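Side-chain contact in hypothetical protein PH1933 (Pyrococcus horikoshii, PDB 1WWZ), which binds acetyl-coenzyme A and is probably an acyltransferase of the GNAT family, acting on an acceptor not yet identified: residues W48-K51 / G56-V59. Residues are numbered along the deposited sequence; the frame is centred on the assembly and turned at random.
Sequences WCWK and GFFV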
loop_
_atom_site.group_PDB
_atom_site.type_symbol
_atom_site.label_atom_id
_atom_site.label_comp_id
_atom_site.label_asym_id
_atom_site.label_seq_id
_atom_site.Cartn_x
_atom_site.Cartn_y
_atom_site.Cartn_z
ATOM N N TRP A 48 -15.804 20.813 -3.338
ATOM C CA TRP A 48 -16.164 20.246 -4.633
ATOM C C TRP A 48 -15.710 18.786 -4.714
ATOM O O TRP A 48 -16.446 17.929 -5.212
ATOM C CB TRP A 48 -15.510 21.042 -5.764
ATOM C CG TRP A 48 -15.910 20.579 -7.136
ATOM C CD1 TRP A 48 -17.019 20.955 -7.844
ATOM C CD2 TRP A 48 -15.219 19.625 -7.949
ATOM N NE1 TRP A 48 -17.058 20.293 -9.052
ATOM C CE2 TRP A 48 -15.964 19.473 -9.143
ATOM C CE3 TRP A 48 -14.039 18.886 -7.788
ATOM C CZ2 TRP A 48 -15.571 18.604 -10.166
ATOM C CZ3 TRP A 48 -13.645 18.019 -8.809
ATOM C CH2 TRP A 48 -14.412 17.891 -9.986
ATOM N N CYS A 49 -14.502 18.508 -4.229
ATOM C CA CYS A 49 -13.975 17.142 -4.250
ATOM C C CYS A 49 -14.835 16.214 -3.397
ATOM O O CYS A 49 -15.093 15.070 -3.768
ATOM C CB CYS A 49 -12.540 17.103 -3.728
ATOM S SG CYS A 49 -11.298 17.742 -4.872
ATOM N N TRP A 50 -15.269 16.719 -2.246
ATOM C CA TRP A 50 -16.105 15.943 -1.338
ATOM C C TRP A 50 -17.450 15.615 -1.975
ATOM O O TRP A 50 -17.910 14.478 -1.918
ATOM C CB TRP A 50 -16.325 16.715 -0.033
ATOM C CG TRP A 50 -17.273 16.039 0.917
ATOM C CD1 TRP A 50 -18.569 16.386 1.167
ATOM C CD2 TRP A 50 -17.001 14.887 1.727
ATOM N NE1 TRP A 50 -19.123 15.524 2.083
ATOM C CE2 TRP A 50 -18.182 14.595 2.446
ATOM C CE3 TRP A 50 -15.875 14.075 1.918
ATOM C CZ2 TRP A 50 -18.269 13.522 3.340
ATOM C CZ3 TRP A 50 -15.963 13.005 2.811
ATOM C CH2 TRP A 50 -17.155 12.742 3.511
ATOM N N LYS A 51 -18.077 16.607 -2.595
ATOM C CA LYS A 51 -19.369 16.380 -3.217
ATOM C C LYS A 51 -19.264 15.385 -4.368
ATOM O O LYS A 51 -20.134 14.537 -4.553
ATOM C CB LYS A 51 -19.955 17.704 -3.715
ATOM C CG LYS A 51 -21.378 17.584 -4.224
ATOM C CD LYS A 51 -21.960 18.946 -4.547
ATOM C CE LYS A 51 -23.349 18.821 -5.156
ATOM N NZ LYS A 51 -23.795 20.113 -5.751
ATOM N N GLY A 56 -14.328 8.187 -1.806
ATOM C CA GLY A 56 -12.915 7.866 -1.936
ATOM C C GLY A 56 -12.013 8.928 -1.338
ATOM O O GLY A 56 -10.882 9.126 -1.783
ATOM N N PHE A 57 -12.523 9.617 -0.325
ATOM C CA PHE A 57 -11.785 10.673 0.357
ATOM C C PHE A 57 -11.062 10.028 1.539
ATOM O O PHE A 57 -11.674 9.734 2.567
ATOM C CB PHE A 57 -12.774 11.739 0.844
ATOM C CG PHE A 57 -12.204 13.127 0.901
ATOM C CD1 PHE A 57 -12.687 14.118 0.051
ATOM C CD2 PHE A 57 -11.216 13.453 1.820
ATOM C CE1 PHE A 57 -12.193 15.421 0.122
ATOM C CE2 PHE A 57 -10.714 14.751 1.898
ATOM C CZ PHE A 57 -11.207 15.737 1.046
ATOM N N PHE A 58 -9.763 9.794 1.381
ATOM C CA PHE A 58 -8.951 9.166 2.419
ATOM C C PHE A 58 -8.041 10.169 3.108
ATOM O O PHE A 58 -7.454 11.030 2.459
ATOM C CB PHE A 58 -8.084 8.060 1.811
ATOM C CG PHE A 58 -8.859 6.862 1.368
ATOM C CD1 PHE A 58 -9.216 5.878 2.281
ATOM C CD2 PHE A 58 -9.262 6.731 0.042
ATOM C CE1 PHE A 58 -9.966 4.778 1.882
ATOM C CE2 PHE A 58 -10.013 5.635 -0.369
ATOM C CZ PHE A 58 -10.366 4.656 0.554
ATOM N N VAL A 59 -7.919 10.049 4.424
ATOM C CA VAL A 59 -7.047 10.939 5.175
ATOM C C VAL A 59 -6.004 10.149 5.951
ATOM O O VAL A 59 -6.263 9.030 6.399
ATOM C CB VAL A 59 -7.838 11.818 6.173
ATOM C CG1 VAL A 59 -8.757 12.771 5.413
ATOM C CG2 VAL A 59 -8.635 10.938 7.127
#
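Helix 38-53 of this GNAT fold turns back through a short connection into strand 57-62 of the central sheet, and the contact packs the C-terminal part of that helix against Phe57 on the strand. Phe57 meets Trp50 and Cys49 here. The two rings form an offset edge-to-face pair: the six-membered ring of Trp50 presents its edge to the face of Phe57, with centroids 5.7 Å apart and planes at 65°. The offset sets Trp50 CE3 toward the CD1/CG side of the phenyl ring, 3.7 Å from Phe57 CD1, and the neighbouring CZ3 of Trp50 comes within 4.0 Å of Phe57 CB. With CG anti to the backbone N (chi1 175°), the indole extends off the helix and brings its benzo edge to the phenyl ring. Farther out on that ring, CE1 of Phe57 reaches the helix itself, 4.1 Å from Trp50 N and 4.2 Å from Cys49 CB. Phe57 also meets the ring of Phe69 at nearly parallel planes and touches Leu20 of helix 14-27, while Leu9 and Leu12 pack on Trp50. Replacing Phe57 with an alanine would take away the ring, and would probably leave the edge of Trp50 without its aromatic partner and a gap beside Cys49. No hydrogen bond or salt bridge links the two segments and any C-H to pi attraction is probably small, so the contact depends mainly on dispersion, apolar burial and the close van der Waals fit of Phe57 against Trp50 and Cys49.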